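Local coordinates for synaptic vesicle glycoprotein 2C (Homo sapiens, PDB 5JLV) that is a glycoprotein of synaptic vesicle membranes whose luminal domain probably serves as a protein receptor for botulinum neurotoxin A, at residues C85-T90 against I103-K108; G44-N49 against V66-T71; T90-T95 against K108-F113; S59-D64 against Y81-T86. All blocks are in the same frame, centred on the assembly; numbering follows the deposited sequence.

Interaction 1 of 4, residues C85-T90 against I103-K108. With NAG (2-acetamido-2-deoxy-beta-D-glucopyranose), chain E.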
# COMPACT_ATOMS: atom_id res chain seq x y z
N CYS C 85 -15.87 25.45 -4.19
CA CYS C 85 -14.85 25.39 -3.17
C CYS C 85 -13.91 24.22 -3.42
O CYS C 85 -14.29 23.22 -4.02
CB CYS C 85 -15.50 25.32 -1.78
SG CYS C 85 -16.31 26.89 -1.32
N THR C 86 -12.65 24.39 -3.00
CA THR C 86 -11.68 23.31 -3.02
C THR C 86 -11.32 22.89 -1.59
O THR C 86 -11.01 23.73 -0.73
CB THR C 86 -10.42 23.71 -3.80
OG1 THR C 86 -10.81 24.16 -5.10
CG2 THR C 86 -9.47 22.53 -3.94
N PHE C 87 -11.39 21.59 -1.34
CA PHE C 87 -11.01 21.05 -0.04
C PHE C 87 -9.79 20.16 -0.21
O PHE C 87 -9.78 19.24 -1.04
CB PHE C 87 -12.15 20.23 0.55
CG PHE C 87 -13.43 20.99 0.70
CD1 PHE C 87 -14.35 21.05 -0.34
CD2 PHE C 87 -13.72 21.63 1.90
CE1 PHE C 87 -15.53 21.75 -0.19
CE2 PHE C 87 -14.90 22.34 2.06
CZ PHE C 87 -15.81 22.40 1.01
N ILE C 88 -8.76 20.46 0.58
CA ILE C 88 -7.46 19.79 0.50
C ILE C 88 -7.08 19.23 1.88
O ILE C 88 -7.12 19.95 2.87
CB ILE C 88 -6.35 20.77 0.05
CG1 ILE C 88 -6.62 21.27 -1.38
CG2 ILE C 88 -4.96 20.11 0.14
CD1 ILE C 88 -6.04 22.64 -1.67
N ASP C 89 -6.70 17.95 1.92
CA ASP C 89 -6.25 17.30 3.18
C ASP C 89 -7.20 17.59 4.36
O ASP C 89 -6.75 17.84 5.49
CB ASP C 89 -4.82 17.75 3.55
CG ASP C 89 -3.77 17.41 2.48
OD1 ASP C 89 -4.06 16.70 1.49
OD2 ASP C 89 -2.62 17.86 2.65
N THR C 90 -8.50 17.59 4.10
CA THR C 90 -9.48 18.03 5.07
C THR C 90 -10.27 16.82 5.56
O THR C 90 -10.48 15.86 4.82
CB THR C 90 -10.38 19.15 4.49
OG1 THR C 90 -9.61 20.35 4.37
CG2 THR C 90 -11.63 19.43 5.35
N ILE C 103 -21.67 22.37 -4.36
CA ILE C 103 -21.99 22.65 -5.75
C ILE C 103 -20.70 22.96 -6.46
O ILE C 103 -20.00 23.89 -6.07
CB ILE C 103 -22.94 23.86 -5.91
CG1 ILE C 103 -24.24 23.65 -5.11
CG2 ILE C 103 -23.22 24.13 -7.38
CD1 ILE C 103 -25.15 24.86 -5.09
N ASP C 104 -20.37 22.16 -7.47
CA ASP C 104 -19.16 22.35 -8.28
C ASP C 104 -17.91 22.46 -7.40
O ASP C 104 -17.06 23.33 -7.62
CB ASP C 104 -19.30 23.58 -9.19
CG ASP C 104 -20.40 23.42 -10.23
OD1 ASP C 104 -20.53 22.32 -10.81
OD2 ASP C 104 -21.14 24.40 -10.48
N SER C 105 -17.82 21.60 -6.40
CA SER C 105 -16.69 21.63 -5.49
C SER C 105 -15.73 20.48 -5.73
O SER C 105 -16.07 19.48 -6.33
CB SER C 105 -17.16 21.65 -4.03
OG SER C 105 -17.59 22.95 -3.69
N GLU C 106 -14.52 20.64 -5.22
CA GLU C 106 -13.43 19.76 -5.53
C GLU C 106 -12.81 19.26 -4.22
O GLU C 106 -12.58 20.06 -3.29
CB GLU C 106 -12.42 20.55 -6.36
CG GLU C 106 -11.08 19.89 -6.54
CD GLU C 106 -11.04 18.95 -7.73
OE1 GLU C 106 -11.79 19.17 -8.70
OE2 GLU C 106 -10.24 17.99 -7.68
N PHE C 107 -12.56 17.96 -4.13
CA PHE C 107 -11.91 17.36 -2.96
C PHE C 107 -10.60 16.71 -3.36
O PHE C 107 -10.55 15.98 -4.34
CB PHE C 107 -12.82 16.30 -2.31
CG PHE C 107 -14.13 16.84 -1.83
CD1 PHE C 107 -14.27 17.31 -0.51
CD2 PHE C 107 -15.24 16.87 -2.67
CE1 PHE C 107 -15.48 17.81 -0.06
CE2 PHE C 107 -16.46 17.38 -2.23
CZ PHE C 107 -16.58 17.86 -0.92
N LYS C 108 -9.54 16.98 -2.58
CA LYS C 108 -8.19 16.45 -2.83
C LYS C 108 -7.67 15.84 -1.53
O LYS C 108 -7.41 16.57 -0.57
CB LYS C 108 -7.23 17.57 -3.27
CG LYS C 108 -7.79 18.55 -4.28
CD LYS C 108 -7.25 18.29 -5.67
CE LYS C 108 -7.65 19.39 -6.64
NZ LYS C 108 -6.63 20.48 -6.76
C1 NAG E . -2.43 14.60 -2.05
C2 NAG E . -1.85 15.98 -2.36
C3 NAG E . -0.58 15.86 -3.19
C4 NAG E . 0.38 14.84 -2.59
C5 NAG E . -0.33 13.54 -2.26
C6 NAG E . 0.61 12.55 -1.59
C7 NAG E . -3.05 18.05 -2.72
C8 NAG E . -3.96 18.82 -3.63
N2 NAG E . -2.83 16.79 -3.06
O3 NAG E . 0.06 17.14 -3.27
O4 NAG E . 1.45 14.59 -3.50
O5 NAG E . -1.44 13.80 -1.41
O6 NAG E . 1.33 13.22 -0.55
O7 NAG E . -2.54 18.56 -1.73
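On one wall of a right-handed quadrilateral beta-helix, the pentapeptide-repeat fold, T86, F87 and I88 of one coil pair in parallel with E106, F107 and K108 of the next. The two short strands run 4.7 Å apart, their N-to-C directions only 11° from parallel. Four backbone hydrogen bonds join the segments: E106 N to C85 O, F87 N to E106 O, K108 N to F87 O and D89 N to K108 O.

F87 and F107 occupy equivalent places, and their matching first torsions (chi1 -58° and -61°) set both CG atoms beside the backbone N. The rings lie nearly parallel, displaced along their planes, and the closest touch is F87 CD1 to F107 CE1 at 3.4 Å. F87 also meets the ring of F67, so the row continues into the coil before. C85 N donates to S105 OG (3.1 Å), and that hydroxyl is also bonded to F82 O, which holds it between two backbone groups.

The face bearing T86, I88, E106 and K108 carries looser side-chain contacts, and E106 also packs on the other protein of the assembly. T86 CG2 lies 4.0 Å from E106 CG, side chain beside side chain. Farther along, the acetamide of a glycan sugar settles over the surface: its O7 comes within 3.4 Å of I88 CG2, and its methyl C8 lies 3.5 Å from K108 CB.

Interaction 2 of 4, residues G44-N49 against V66-T71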
# COMPACT_ATOMS: atom_id res chain seq x y z
N GLY C 44 -14.07 33.87 -1.69
CA GLY C 44 -12.67 34.08 -2.09
C GLY C 44 -11.62 33.92 -1.00
O GLY C 44 -10.50 34.39 -1.14
N MET C 45 -11.99 33.24 0.08
CA MET C 45 -11.10 33.09 1.23
C MET C 45 -10.42 31.72 1.26
O MET C 45 -11.01 30.72 0.85
CB MET C 45 -11.89 33.28 2.53
CG MET C 45 -12.57 34.63 2.67
SD MET C 45 -11.39 35.99 2.58
CE MET C 45 -10.28 35.59 3.93
N GLU C 46 -9.19 31.68 1.77
CA GLU C 46 -8.58 30.42 2.16
C GLU C 46 -8.66 30.23 3.68
O GLU C 46 -8.58 31.20 4.44
CB GLU C 46 -7.13 30.31 1.66
CG GLU C 46 -6.51 28.95 1.95
CD GLU C 46 -5.17 28.72 1.26
OE1 GLU C 46 -4.91 29.37 0.23
OE2 GLU C 46 -4.39 27.87 1.75
N TYR C 47 -8.84 28.98 4.09
CA TYR C 47 -8.87 28.61 5.49
C TYR C 47 -7.88 27.46 5.72
O TYR C 47 -8.09 26.35 5.21
CB TYR C 47 -10.30 28.21 5.92
CG TYR C 47 -11.36 29.24 5.57
CD1 TYR C 47 -11.64 30.31 6.43
CD2 TYR C 47 -12.06 29.17 4.36
CE1 TYR C 47 -12.60 31.27 6.11
CE2 TYR C 47 -13.03 30.13 4.04
CZ TYR C 47 -13.29 31.17 4.92
OH TYR C 47 -14.22 32.12 4.59
N ASP C 48 -6.79 27.75 6.44
CA ASP C 48 -5.72 26.78 6.74
C ASP C 48 -5.88 26.33 8.18
O ASP C 48 -5.99 27.18 9.08
CB ASP C 48 -4.33 27.42 6.59
CG ASP C 48 -3.86 27.52 5.15
OD1 ASP C 48 -4.65 27.21 4.23
OD2 ASP C 48 -2.69 27.92 4.94
N ASN C 49 -5.89 25.02 8.40
CA ASN C 49 -5.95 24.46 9.75
C ASN C 49 -7.12 25.01 10.57
O ASN C 49 -6.98 25.35 11.75
CB ASN C 49 -4.61 24.66 10.47
CG ASN C 49 -3.45 24.11 9.67
OD1 ASN C 49 -3.21 22.90 9.66
ND2 ASN C 49 -2.75 24.98 8.95
N VAL C 66 -11.06 28.09 -0.43
CA VAL C 66 -10.15 26.96 -0.29
C VAL C 66 -10.06 26.56 1.19
O VAL C 66 -9.88 27.41 2.06
CB VAL C 66 -8.75 27.28 -0.87
CG1 VAL C 66 -7.78 26.12 -0.61
CG2 VAL C 66 -8.85 27.56 -2.36
N PHE C 67 -10.23 25.28 1.47
CA PHE C 67 -10.05 24.76 2.82
C PHE C 67 -8.87 23.79 2.81
O PHE C 67 -8.94 22.72 2.19
CB PHE C 67 -11.32 24.05 3.32
CG PHE C 67 -12.53 24.94 3.41
CD1 PHE C 67 -13.29 25.23 2.28
CD2 PHE C 67 -12.92 25.48 4.64
CE1 PHE C 67 -14.41 26.06 2.36
CE2 PHE C 67 -14.03 26.31 4.73
CZ PHE C 67 -14.78 26.60 3.59
N LYS C 68 -7.78 24.18 3.48
CA LYS C 68 -6.58 23.33 3.59
C LYS C 68 -6.37 22.80 5.02
O LYS C 68 -6.27 23.58 5.97
CB LYS C 68 -5.32 24.08 3.13
CG LYS C 68 -4.14 23.16 2.83
CD LYS C 68 -2.85 23.92 2.51
CE LYS C 68 -2.70 24.21 1.02
NZ LYS C 68 -3.73 25.16 0.50
N SER C 69 -6.27 21.47 5.16
CA SER C 69 -6.01 20.81 6.45
C SER C 69 -7.01 21.25 7.51
O SER C 69 -6.64 21.45 8.67
CB SER C 69 -4.58 21.09 6.95
OG SER C 69 -3.65 20.70 5.97
N CYS C 70 -8.27 21.41 7.11
CA CYS C 70 -9.31 21.76 8.05
C CYS C 70 -9.92 20.50 8.63
O CYS C 70 -9.71 19.40 8.10
CB CYS C 70 -10.35 22.65 7.38
SG CYS C 70 -9.71 24.30 6.99
N THR C 71 -10.61 20.66 9.75
CA THR C 71 -11.39 19.60 10.38
C THR C 71 -12.80 20.11 10.61
O THR C 71 -12.99 21.16 11.24
CB THR C 71 -10.78 19.18 11.74
OG1 THR C 71 -9.44 18.71 11.55
CG2 THR C 71 -11.61 18.07 12.40
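V66 opens the pairing with M45, E46 and Y47 on a parallel face of the beta-helix, its N donating to M45 O at 2.9 Å. Its carbonyl then accepts Y47 N at 2.8 Å, while its CB and CG1 lie alongside CG of E46, whose chain runs extended in the same direction.

F67 turns to the opposite face of the sheet, the one that also carries Y47. The tyrosine lays CD2 over one face of the F67 ring, 3.5 Å above its plane and offset toward the rim; with planes 23° apart and centres displaced, the two rings cover little of each other. F67 also meets F62, ring edge to ring face.

K68 does the most polar work. Its N donates to Y47 O (2.8 Å) and its carbonyl accepts N49 N. The side chain starts out extended, with CG anti to the backbone N, then swings CE aside (chi3 -90°) before NZ reaches E46 OE2 at 3.1 Å in a salt bridge, arriving from above the carboxylate plane. E46 OE2 also lies 2.6 Å from D48 OD1.

At S69 the chain takes positive backbone torsions and turns the corner, placing CB beside N49 OD1 (3.5 Å). C70 follows with SG 3.2 Å from Y47 O, the carbonyl that K68 N already uses.

The closeness of the two acids suggests that a proton may sit on one of them, with the K68 salt bridge easing the remaining charge and K27 a long, weak partner to both.

Interaction 3 of 4, residues T90-T95 against K108-F113. With NAG (2-acetamido-2-deoxy-beta-D-glucopyranose), chain E.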
# COMPACT_ATOMS: atom_id res chain seq x y z
N THR C 90 -8.50 17.59 4.10
CA THR C 90 -9.48 18.03 5.07
C THR C 90 -10.27 16.82 5.56
O THR C 90 -10.48 15.86 4.82
CB THR C 90 -10.38 19.15 4.49
OG1 THR C 90 -9.61 20.35 4.37
CG2 THR C 90 -11.63 19.43 5.35
N VAL C 91 -10.64 16.86 6.84
CA VAL C 91 -11.35 15.74 7.47
C VAL C 91 -12.77 16.16 7.81
O VAL C 91 -12.99 17.24 8.40
CB VAL C 91 -10.61 15.28 8.73
CG1 VAL C 91 -11.41 14.20 9.47
CG2 VAL C 91 -9.21 14.79 8.37
N PHE C 92 -13.72 15.33 7.41
CA PHE C 92 -15.12 15.53 7.75
C PHE C 92 -15.55 14.38 8.66
O PHE C 92 -15.80 13.25 8.21
CB PHE C 92 -15.97 15.58 6.48
CG PHE C 92 -15.55 16.64 5.50
CD1 PHE C 92 -14.64 16.35 4.47
CD2 PHE C 92 -16.04 17.94 5.60
CE1 PHE C 92 -14.25 17.34 3.57
CE2 PHE C 92 -15.66 18.93 4.69
CZ PHE C 92 -14.76 18.63 3.68
N ASP C 93 -15.60 14.68 9.96
CA ASP C 93 -15.80 13.68 11.00
C ASP C 93 -17.16 13.86 11.67
O ASP C 93 -17.39 14.83 12.41
CB ASP C 93 -14.67 13.76 12.04
CG ASP C 93 -14.72 12.63 13.06
OD1 ASP C 93 -15.66 11.82 13.04
OD2 ASP C 93 -13.80 12.56 13.91
N ASN C 94 -18.08 12.94 11.39
CA ASN C 94 -19.43 13.02 11.92
C ASN C 94 -20.13 14.37 11.60
O ASN C 94 -20.69 15.03 12.49
CB ASN C 94 -19.45 12.72 13.42
CG ASN C 94 -20.78 12.17 13.88
OD1 ASN C 94 -21.44 11.43 13.14
ND2 ASN C 94 -21.18 12.50 15.11
N THR C 95 -20.07 14.77 10.33
CA THR C 95 -20.85 15.89 9.83
C THR C 95 -22.14 15.38 9.18
O THR C 95 -22.30 14.17 8.97
CB THR C 95 -20.07 16.73 8.80
OG1 THR C 95 -20.04 16.05 7.53
CG2 THR C 95 -18.64 17.01 9.28
N LYS C 108 -9.54 16.98 -2.58
CA LYS C 108 -8.19 16.45 -2.83
C LYS C 108 -7.67 15.84 -1.53
O LYS C 108 -7.41 16.57 -0.57
CB LYS C 108 -7.23 17.57 -3.27
CG LYS C 108 -7.79 18.55 -4.28
CD LYS C 108 -7.25 18.29 -5.67
CE LYS C 108 -7.65 19.39 -6.64
NZ LYS C 108 -6.63 20.48 -6.76
N ASN C 109 -7.54 14.51 -1.50
CA ASN C 109 -7.04 13.80 -0.31
C ASN C 109 -7.88 14.09 0.94
O ASN C 109 -7.32 14.37 2.01
CB ASN C 109 -5.59 14.15 0.02
CG ASN C 109 -4.63 13.92 -1.13
OD1 ASN C 109 -4.83 13.08 -2.01
ND2 ASN C 109 -3.53 14.68 -1.10
N CYS C 110 -9.19 14.03 0.80
CA CYS C 110 -10.06 14.35 1.90
C CYS C 110 -10.62 13.08 2.52
O CYS C 110 -10.89 12.08 1.82
CB CYS C 110 -11.18 15.29 1.46
SG CYS C 110 -10.59 16.97 1.12
N SER C 111 -10.80 13.12 3.83
CA SER C 111 -11.33 11.99 4.58
C SER C 111 -12.75 12.26 5.07
O SER C 111 -13.04 13.37 5.58
CB SER C 111 -10.41 11.65 5.75
OG SER C 111 -9.10 11.36 5.32
N PHE C 112 -13.61 11.26 4.94
CA PHE C 112 -14.99 11.33 5.41
C PHE C 112 -15.29 10.20 6.38
O PHE C 112 -15.28 9.03 5.99
CB PHE C 112 -15.96 11.24 4.23
CG PHE C 112 -16.07 12.50 3.43
CD1 PHE C 112 -15.16 12.77 2.41
CD2 PHE C 112 -17.06 13.42 3.71
CE1 PHE C 112 -15.26 13.95 1.68
CE2 PHE C 112 -17.16 14.59 2.99
CZ PHE C 112 -16.26 14.85 1.96
N PHE C 113 -15.53 10.55 7.65
CA PHE C 113 -15.96 9.56 8.67
C PHE C 113 -17.34 9.87 9.21
O PHE C 113 -17.69 11.04 9.43
CB PHE C 113 -15.00 9.52 9.87
CG PHE C 113 -13.55 9.61 9.51
CD1 PHE C 113 -12.98 8.73 8.59
CD2 PHE C 113 -12.73 10.56 10.13
CE1 PHE C 113 -11.62 8.82 8.27
CE2 PHE C 113 -11.38 10.65 9.82
CZ PHE C 113 -10.83 9.77 8.90
C1 NAG E . -2.43 14.60 -2.05
C2 NAG E . -1.85 15.98 -2.36
C3 NAG E . -0.58 15.86 -3.19
C4 NAG E . 0.38 14.84 -2.59
C5 NAG E . -0.33 13.54 -2.26
C6 NAG E . 0.61 12.55 -1.59
C7 NAG E . -3.05 18.05 -2.72
C8 NAG E . -3.96 18.82 -3.63
N2 NAG E . -2.83 16.79 -3.06
O3 NAG E . 0.06 17.14 -3.27
O4 NAG E . 1.45 14.59 -3.50
O5 NAG E . -1.44 13.80 -1.41
O6 NAG E . 1.33 13.22 -0.55
O7 NAG E . -2.54 18.56 -1.73
O HOH W 1 -18.78 13.52 8.01
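F92 and F112 form the tight part of this contact between the last two coils of the beta-helix. Both hold CG beside the backbone N (chi1 -57° and -76°), and their rings make an offset stack, centroids 4.5 Å apart and planes at 15°, with F92 CD1 set 3.3 Å above one face of F112, toward its rim. At its own edge the F92 ring meets S111 O and C110 CB. Regular parallel pairing backs this up: S111 N binds T90 O, F92 N binds S111 O, F113 N binds F92 O, and N94 N binds F113 O at 2.8 Å, tilted out of the carbonyl plane.

On the other side of the sheet, V91 CG1 touches F113 CE2 at 3.6 Å. The D93 carboxylate comes to the edge of that ring, near its plane, with the two flat groups almost perpendicular. The F113 ring also takes part in a cation-pi contact with a basic side chain of another protein in the assembly.

Looser links lie at the two ends. A water donates to F113 O at 3.1 Å and accepts from T95 N (2.9 Å), bridging the turn to the strand end. T90 N makes a weak, 3.7 Å bond to C110 SG. N109, just before the strand, stands outside the pairing: its ND2 carries the glycan, bonded to sugar C1, and its OD1 is bonded to an aromatic side chain of the other protein.

C110, S111 and F112 also pair antiparallel with a strand of that partner. The strand thus satisfies polar backbone groups on both its edges, and the docking surface combines this main-chain pairing with the side chains of N109, S111 and F113, a sugar at its border.

Interaction 4 of 4, residues S59-D64 against Y81-T86. With NAG (2-acetamido-2-deoxy-beta-D-glucopyranose), chain M.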
# COMPACT_ATOMS: atom_id res chain seq x y z
N SER C 59 -28.10 28.70 6.92
CA SER C 59 -28.09 29.64 5.79
C SER C 59 -26.72 30.30 5.65
O SER C 59 -26.58 31.52 5.73
CB SER C 59 -29.19 30.71 5.96
OG SER C 59 -30.42 30.12 6.36
N VAL C 60 -25.70 29.46 5.49
CA VAL C 60 -24.34 29.92 5.30
C VAL C 60 -23.90 29.43 3.94
O VAL C 60 -24.08 28.25 3.62
CB VAL C 60 -23.40 29.36 6.39
CG1 VAL C 60 -21.93 29.62 6.04
CG2 VAL C 60 -23.73 29.95 7.76
N THR C 61 -23.37 30.34 3.13
CA THR C 61 -22.71 29.94 1.89
C THR C 61 -21.23 30.33 1.90
O THR C 61 -20.88 31.47 2.22
CB THR C 61 -23.41 30.54 0.65
OG1 THR C 61 -24.73 30.01 0.57
CG2 THR C 61 -22.65 30.17 -0.62
N PHE C 62 -20.38 29.36 1.59
CA PHE C 62 -19.00 29.61 1.22
C PHE C 62 -18.90 29.52 -0.29
O PHE C 62 -19.40 28.57 -0.89
CB PHE C 62 -18.08 28.55 1.85
CG PHE C 62 -17.96 28.64 3.34
CD1 PHE C 62 -18.83 27.94 4.17
CD2 PHE C 62 -16.95 29.41 3.93
CE1 PHE C 62 -18.71 28.02 5.54
CE2 PHE C 62 -16.83 29.49 5.31
CZ PHE C 62 -17.72 28.79 6.12
N LYS C 63 -18.25 30.49 -0.92
CA LYS C 63 -18.12 30.49 -2.37
C LYS C 63 -16.69 30.83 -2.78
O LYS C 63 -16.07 31.72 -2.19
CB LYS C 63 -19.15 31.46 -2.98
CG LYS C 63 -18.99 31.75 -4.45
CD LYS C 63 -20.13 32.64 -4.96
CE LYS C 63 -20.59 33.64 -3.90
NZ LYS C 63 -21.28 34.82 -4.48
N ASP C 64 -16.17 30.10 -3.77
CA ASP C 64 -14.81 30.31 -4.31
C ASP C 64 -13.75 30.27 -3.21
O ASP C 64 -12.84 31.09 -3.19
CB ASP C 64 -14.70 31.64 -5.09
CG ASP C 64 -15.73 31.77 -6.20
OD1 ASP C 64 -16.10 30.75 -6.81
OD2 ASP C 64 -16.16 32.91 -6.47
N TYR C 81 -24.37 25.79 1.87
CA TYR C 81 -23.74 25.36 0.62
C TYR C 81 -22.28 25.80 0.52
O TYR C 81 -21.93 26.92 0.91
CB TYR C 81 -24.46 25.94 -0.57
CG TYR C 81 -25.85 25.39 -0.84
CD1 TYR C 81 -26.02 24.22 -1.57
CD2 TYR C 81 -26.98 26.10 -0.45
CE1 TYR C 81 -27.28 23.73 -1.86
CE2 TYR C 81 -28.25 25.63 -0.73
CZ TYR C 81 -28.39 24.45 -1.44
OH TYR C 81 -29.65 23.98 -1.76
N PHE C 82 -21.47 24.92 -0.04
CA PHE C 82 -20.13 25.23 -0.48
C PHE C 82 -20.14 25.23 -2.00
O PHE C 82 -20.29 24.17 -2.62
CB PHE C 82 -19.16 24.18 0.03
CG PHE C 82 -19.12 24.07 1.53
CD1 PHE C 82 -20.01 23.24 2.21
CD2 PHE C 82 -18.17 24.78 2.26
CE1 PHE C 82 -19.97 23.14 3.60
CE2 PHE C 82 -18.12 24.68 3.65
CZ PHE C 82 -19.02 23.87 4.31
N LYS C 83 -19.99 26.41 -2.61
CA LYS C 83 -20.06 26.58 -4.06
C LYS C 83 -18.69 26.90 -4.66
O LYS C 83 -18.06 27.89 -4.28
CB LYS C 83 -21.05 27.70 -4.42
CG LYS C 83 -22.47 27.47 -3.91
CD LYS C 83 -23.41 28.62 -4.28
CE LYS C 83 -24.72 28.53 -3.49
NZ LYS C 83 -25.73 29.55 -3.90
N ASN C 84 -18.23 26.05 -5.58
CA ASN C 84 -16.92 26.23 -6.23
C ASN C 84 -15.79 26.31 -5.20
O ASN C 84 -14.88 27.13 -5.29
CB ASN C 84 -16.94 27.49 -7.12
CG ASN C 84 -15.79 27.52 -8.11
OD1 ASN C 84 -15.29 26.48 -8.55
ND2 ASN C 84 -15.37 28.73 -8.48
N CYS C 85 -15.87 25.45 -4.19
CA CYS C 85 -14.85 25.39 -3.17
C CYS C 85 -13.91 24.22 -3.42
O CYS C 85 -14.29 23.22 -4.02
CB CYS C 85 -15.50 25.32 -1.78
SG CYS C 85 -16.31 26.89 -1.32
N THR C 86 -12.65 24.39 -3.00
CA THR C 86 -11.68 23.31 -3.02
C THR C 86 -11.32 22.89 -1.59
O THR C 86 -11.01 23.73 -0.73
CB THR C 86 -10.42 23.71 -3.80
OG1 THR C 86 -10.81 24.16 -5.10
CG2 THR C 86 -9.47 22.53 -3.94
C1 NAG M . -14.34 29.09 -9.40
C2 NAG M . -14.95 29.71 -10.65
C3 NAG M . -13.88 29.93 -11.72
C4 NAG M . -12.67 30.65 -11.14
C5 NAG M . -12.20 29.98 -9.85
C6 NAG M . -11.04 30.74 -9.23
C7 NAG M . -17.26 29.25 -11.20
C8 NAG M . -18.21 28.34 -11.92
N2 NAG M . -16.00 28.85 -11.17
O3 NAG M . -14.44 30.71 -12.78
O4 NAG M . -11.61 30.64 -12.10
O5 NAG M . -13.28 29.91 -8.92
O6 NAG M . -11.05 30.55 -7.81
O7 NAG M . -17.63 30.29 -10.68
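T61, F62 and K63 pair with Y81, F82 and K83 on a second wall of the pentapeptide-repeat beta-helix, a four-stranded parallel sheet. Backbone bonds come first: Y81 N to V60 O, F62 N to Y81 O, K83 N to F62 O and D64 N to K83 O, all between 2.8 and 3.0 Å. CA-H groups of T61 and K63 add weaker contacts to Y81 O and K83 O.

The aromatic part lies on the inner face. F62 and F82 stand side by side with planes only 4° apart, yet shifted until little of one ring covers the other; F62 CD1 to F82 CE2, at 3.4 Å, is the nearest approach. F62 also meets H42, and F82 meets F102, so the row reaches the coils on both sides. C85 SG packs beside the F62 backbone and CB, 4.0 Å from F62 CB and 3.5 Å from F62 O.

Apolar contact on the outer face is thin. The long K83 chain, extended beyond CG, crosses T61 so that its CE sits 3.9 Å from T61 CG2.

The polar side-chain link closes the contact at the corner, where D64 and N84 both take positive backbone torsions. N84 holds CG anti to its backbone N (chi1 -164°), and its amide stands nearly perpendicular to the D64 carboxylate. N84 ND2 donates to D64 OD1 at 2.7 Å, reaching the oxygen on its anti side, 31° out of the carboxylate plane. The glycan starts from that same nitrogen, N84 ND2 being covalently bonded to C1 of the NAG at 1.4 Å.

In the fold
All four contacts repeat one scheme, parallel strands of successive coils with a pair of aromatic rings on the same face. Interactions 1 and 2 lie in one sheet, strand 66-68 beside strand 86-88, with F67 and F87 continuing the ring row; interaction 3 sits around the next corner, sharing T90 and K108 with interaction 1. Interaction 4 belongs to another wall and passes through C85 and T86 into interaction 1. Interaction 3 is the buried one, with the fuller stack; interaction 1 is a surface contact, and 2 and 4 are intermediate. A salt bridge marks interaction 2, an amide-carboxylate bond interaction 4. The partner protein reaches interactions 1, 2 and 3, but not interaction 4.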